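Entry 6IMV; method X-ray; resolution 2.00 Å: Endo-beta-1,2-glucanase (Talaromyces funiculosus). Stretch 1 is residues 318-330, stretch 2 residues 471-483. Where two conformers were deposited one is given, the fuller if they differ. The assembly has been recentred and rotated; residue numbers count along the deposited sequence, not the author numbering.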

# COMPACT_ATOMS: atom_id res chain seq x y z
N ASP A 318 -6.08 3.59 -21.27
CA ASP A 318 -4.96 4.42 -21.73
C ASP A 318 -5.08 5.83 -21.14
O ASP A 318 -4.07 6.39 -20.74
N ILE A 319 -6.28 6.42 -21.09
CA ILE A 319 -6.42 7.79 -20.54
C ILE A 319 -5.96 7.80 -19.07
O ILE A 319 -5.34 8.77 -18.60
N ILE A 320 -6.23 6.70 -18.36
CA ILE A 320 -5.86 6.59 -16.95
C ILE A 320 -4.34 6.42 -16.85
O ILE A 320 -3.70 7.11 -16.05
N ARG A 321 -3.78 5.52 -17.66
CA ARG A 321 -2.34 5.29 -17.69
C ARG A 321 -1.60 6.62 -17.94
O ARG A 321 -0.61 6.91 -17.27
N ARG A 322 -2.11 7.42 -18.88
CA ARG A 322 -1.48 8.71 -19.26
C ARG A 322 -1.54 9.71 -18.10
O ARG A 322 -0.55 10.37 -17.81
N VAL A 323 -2.69 9.83 -17.44
CA VAL A 323 -2.87 10.75 -16.32
C VAL A 323 -1.94 10.34 -15.17
O VAL A 323 -1.33 11.19 -14.52
N PHE A 324 -1.83 9.04 -14.92
CA PHE A 324 -1.00 8.55 -13.81
C PHE A 324 0.49 8.59 -14.19
O PHE A 324 1.34 8.75 -13.31
N GLN A 325 0.81 8.45 -15.48
CA GLN A 325 2.19 8.66 -15.93
C GLN A 325 2.57 10.13 -15.68
O GLN A 325 3.65 10.42 -15.19
N ASN A 326 1.68 11.05 -16.03
CA ASN A 326 1.89 12.48 -15.78
C ASN A 326 2.18 12.72 -14.29
O ASN A 326 3.02 13.54 -13.96
N ALA A 327 1.49 12.00 -13.40
CA ALA A 327 1.68 12.16 -11.96
C ALA A 327 3.16 11.99 -11.61
O ALA A 327 3.67 12.68 -10.72
N GLU A 328 3.85 11.06 -12.29
CA GLU A 328 5.23 10.72 -11.98
C GLU A 328 6.19 11.71 -12.63
O GLU A 328 7.29 11.90 -12.14
N ARG A 329 5.78 12.33 -13.74
CA ARG A 329 6.50 13.46 -14.31
C ARG A 329 6.53 14.59 -13.27
O ARG A 329 7.57 15.17 -12.99
N ALA A 330 5.35 14.87 -12.70
CA ALA A 330 5.19 15.92 -11.70
C ALA A 330 5.95 15.55 -10.41
O ALA A 330 6.64 16.40 -9.83
N GLU A 471 -15.49 7.69 -16.50
CA GLU A 471 -15.32 8.69 -15.45
C GLU A 471 -14.07 9.52 -15.74
O GLU A 471 -14.11 10.75 -15.67
N TYR A 472 -12.96 8.84 -16.08
CA TYR A 472 -11.67 9.51 -16.27
C TYR A 472 -11.68 10.32 -17.58
O TYR A 472 -11.21 11.45 -17.59
N SER A 473 -12.27 9.78 -18.66
CA SER A 473 -12.24 10.46 -19.96
C SER A 473 -13.13 11.72 -19.93
O SER A 473 -12.90 12.64 -20.70
N ARG A 474 -14.10 11.78 -19.01
CA ARG A 474 -14.97 12.95 -18.88
C ARG A 474 -14.25 14.13 -18.22
O ARG A 474 -14.58 15.28 -18.49
N VAL A 475 -13.27 13.84 -17.36
CA VAL A 475 -12.58 14.87 -16.56
C VAL A 475 -11.25 15.27 -17.21
O VAL A 475 -10.88 16.46 -17.17
N PHE A 476 -10.52 14.29 -17.79
CA PHE A 476 -9.16 14.49 -18.26
C PHE A 476 -9.12 14.60 -19.80
O PHE A 476 -9.03 13.60 -20.51
N LYS A 477 -9.20 15.84 -20.28
CA LYS A 477 -9.13 16.20 -21.70
C LYS A 477 -7.93 17.12 -21.93
O LYS A 477 -7.50 17.85 -21.03
N ASN A 478 -7.38 17.09 -23.14
CA ASN A 478 -6.32 18.03 -23.55
C ASN A 478 -5.20 18.05 -22.50
O ASN A 478 -4.83 19.12 -22.01
N LEU A 479 -4.68 16.86 -22.14
CA LEU A 479 -3.56 16.73 -21.20
C LEU A 479 -2.43 17.64 -21.66
O LEU A 479 -2.15 17.71 -22.84
N LYS A 480 -1.77 18.31 -20.71
CA LYS A 480 -0.52 18.99 -20.95
C LYS A 480 0.61 18.22 -20.26
O LYS A 480 0.38 17.50 -19.27
N GLY A 481 1.82 18.37 -20.82
CA GLY A 481 3.04 18.00 -20.14
C GLY A 481 3.44 16.56 -20.40
O GLY A 481 4.36 16.07 -19.75
N GLU A 482 2.82 15.91 -21.39
CA GLU A 482 3.10 14.50 -21.66
C GLU A 482 4.50 14.33 -22.30
O GLU A 482 5.01 13.22 -22.36
N HIS A 483 5.11 15.45 -22.73
CA HIS A 483 6.45 15.47 -23.30
C HIS A 483 7.51 15.73 -22.22
O HIS A 483 8.69 15.69 -22.51

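A two-pronged salt bridge stands between an apolar patch and a polar one: Arg322 (chi1 m, chi2 t, chi3 p) donates from NE to Glu482 OE2 at 3.0 Å and from NH1 to Glu482 OE1 at 2.8 Å, so the carboxylate lies at the guanidinium edge while Leu479 CD1 covers one face. Glu482 (m, t) starts out sideways, but its end turns back to the helix. Water 1 accepts from Arg329 NH2 (2.9 Å) and sits 2.7 Å from Glu482 OE2 and 3.0 Å from Arg322 O. Within the helix, Arg329 NE bonds Asn326 OD1 (2.8 Å), linking two side chains that both point toward the loop; Asn326 ND2 lies 3.1 Å from Lys480 O. The Arg329 guanidinium lays one face over Glu482 O, CZ 3.2 Å from that oxygen, too poorly angled for hydrogen bonds from NH1 or NH2.

The apolar patch is built on the first half of the helix, from Ile319 to Phe324. Tyr472 (m), Phe476 (m) and Leu479 (m, t) point toward it. Val323 (t) points toward the loop, its CG1 over the Phe476 ring face, 4.1 Å from the centroid, its CG2 4.0 Å from Leu479 CD2. Ile319 (t, p), also pointing toward stretch 2, sets CD1 4.2 Å from Leu479 CD1. Ile320 (m, t) and Phe324 (m) leave sideways, yet their ends come nearer: Ile320 CD1 reaches Tyr472 CD2 at 3.5 Å; Phe324 CE1 meets Tyr472 CE1 at 3.9 Å.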

# COMPACT_ATOMS: atom_id res chain seq x y z
CB ASP A 318 -4.86 4.47 -23.25
CG ASP A 318 -3.55 5.09 -23.74
OD1 ASP A 318 -2.49 4.72 -23.20
OD2 ASP A 318 -3.61 5.96 -24.63
CB ILE A 319 -7.83 8.39 -20.69
CG1 ILE A 319 -7.87 9.84 -20.19
CG2 ILE A 319 -8.89 7.56 -20.00
CD1 ILE A 319 -6.91 10.77 -20.91
CB ILE A 320 -6.62 5.46 -16.23
CG1 ILE A 320 -8.13 5.70 -16.30
CG2 ILE A 320 -6.12 5.33 -14.80
CD1 ILE A 320 -8.98 4.67 -15.56
CB ARG A 321 -2.00 4.23 -18.74
CG ARG A 321 -0.57 3.73 -18.68
CD ARG A 321 -0.27 2.82 -19.86
NE ARG A 321 -1.33 1.86 -20.10
CZ ARG A 321 -2.17 1.90 -21.14
NH1 ARG A 321 -3.11 0.99 -21.26
NH2 ARG A 321 -2.05 2.86 -22.05
CB ARG A 322 -2.16 9.29 -20.51
CG ARG A 322 -1.79 8.59 -21.81
CD ARG A 322 -2.73 8.95 -22.94
NE ARG A 322 -2.73 10.38 -23.23
CZ ARG A 322 -3.79 11.09 -23.62
NH1 ARG A 322 -3.68 12.40 -23.75
NH2 ARG A 322 -4.95 10.51 -23.85
CB VAL A 323 -4.34 10.81 -15.87
CG1 VAL A 323 -4.50 11.49 -14.52
CG2 VAL A 323 -5.20 11.51 -16.92
CB PHE A 324 -1.49 7.18 -13.34
CG PHE A 324 -2.66 7.28 -12.39
CD1 PHE A 324 -3.92 7.61 -12.86
CD2 PHE A 324 -2.49 7.09 -11.03
CE1 PHE A 324 -4.99 7.70 -11.99
CE2 PHE A 324 -3.56 7.20 -10.16
CZ PHE A 324 -4.82 7.49 -10.64
CB GLN A 325 2.37 8.26 -17.40
CG GLN A 325 3.84 8.20 -17.82
CD GLN A 325 4.10 7.52 -19.14
OE1 GLN A 325 3.20 7.25 -19.92
NE2 GLN A 325 5.36 7.28 -19.44
CB ASN A 326 0.69 13.32 -16.25
CG ASN A 326 0.78 13.77 -17.69
OD1 ASN A 326 1.60 13.27 -18.47
ND2 ASN A 326 -0.05 14.73 -18.05
CB ALA A 327 0.83 11.18 -11.18
CB GLU A 328 5.52 9.27 -12.37
CG GLU A 328 4.61 8.29 -11.66
CD GLU A 328 4.42 8.58 -10.17
OE1 GLU A 328 5.45 8.76 -9.47
OE2 GLU A 328 3.25 8.63 -9.73
CB ARG A 329 5.84 13.98 -15.59
CG ARG A 329 5.74 12.97 -16.71
CD ARG A 329 4.98 13.55 -17.89
NE ARG A 329 4.32 12.51 -18.67
CZ ARG A 329 4.93 11.74 -19.55
NH1 ARG A 329 6.24 11.87 -19.74
NH2 ARG A 329 4.24 10.85 -20.23
CB ALA A 330 3.73 16.14 -11.44
CB GLU A 471 -15.29 8.05 -14.06
CG GLU A 471 -16.61 7.43 -13.63
CD GLU A 471 -17.79 8.39 -13.51
OE1 GLU A 471 -17.58 9.59 -13.20
OE2 GLU A 471 -18.93 7.95 -13.76
CB TYR A 472 -10.51 8.52 -16.18
CG TYR A 472 -9.98 8.35 -14.77
CD1 TYR A 472 -9.01 9.19 -14.27
CD2 TYR A 472 -10.48 7.37 -13.93
CE1 TYR A 472 -8.55 9.08 -12.97
CE2 TYR A 472 -10.01 7.23 -12.63
CZ TYR A 472 -9.04 8.09 -12.15
OH TYR A 472 -8.57 7.96 -10.87
CB SER A 473 -12.59 9.55 -21.11
OG SER A 473 -13.93 9.10 -21.04
CB ARG A 474 -16.24 12.59 -18.08
CG ARG A 474 -17.27 11.83 -18.90
CD ARG A 474 -18.42 11.27 -18.09
NE ARG A 474 -19.29 12.33 -17.63
CZ ARG A 474 -20.36 12.13 -16.85
NH1 ARG A 474 -20.75 10.90 -16.55
NH2 ARG A 474 -21.01 13.17 -16.37
CB VAL A 475 -12.38 14.38 -15.12
CG1 VAL A 475 -11.43 15.29 -14.33
CG2 VAL A 475 -13.71 14.23 -14.40
CB PHE A 476 -8.25 13.39 -17.71
CG PHE A 476 -8.15 13.44 -16.21
CD1 PHE A 476 -7.31 14.35 -15.58
CD2 PHE A 476 -8.93 12.61 -15.42
CE1 PHE A 476 -7.23 14.41 -14.20
CE2 PHE A 476 -8.86 12.67 -14.03
CZ PHE A 476 -8.01 13.57 -13.43
CB LYS A 477 -10.44 16.90 -22.09
CG LYS A 477 -11.69 16.13 -21.70
CD LYS A 477 -12.96 16.92 -21.78
CE LYS A 477 -13.29 17.67 -20.51
NZ LYS A 477 -14.64 18.26 -20.57
CB ASN A 478 -6.88 19.43 -23.78
CG ASN A 478 -8.19 19.42 -24.55
OD1 ASN A 478 -8.21 19.06 -25.73
ND2 ASN A 478 -9.28 19.81 -23.91
CB LEU A 479 -3.06 15.29 -21.15
CG LEU A 479 -4.03 14.24 -20.60
CD1 LEU A 479 -3.31 12.93 -20.35
CD2 LEU A 479 -4.72 14.72 -19.34
CB LYS A 480 -0.56 20.44 -20.44
CG LYS A 480 -1.67 21.29 -21.04
CD LYS A 480 -1.79 22.66 -20.45
CE LYS A 480 -3.19 23.24 -20.59
NZ LYS A 480 -4.08 22.77 -19.48
CB GLU A 482 2.03 13.87 -22.54
CG GLU A 482 0.68 13.73 -21.86
CD GLU A 482 -0.24 12.77 -22.57
OE1 GLU A 482 -1.03 13.24 -23.41
OE2 GLU A 482 -0.16 11.54 -22.30
CB HIS A 483 6.54 16.51 -24.43
CG HIS A 483 5.79 16.12 -25.65
ND1 HIS A 483 4.46 16.47 -25.86
CD2 HIS A 483 6.15 15.38 -26.72
CE1 HIS A 483 4.05 15.98 -27.01
NE2 HIS A 483 5.06 15.30 -27.56
O HOH W 1 1.30 10.65 -20.18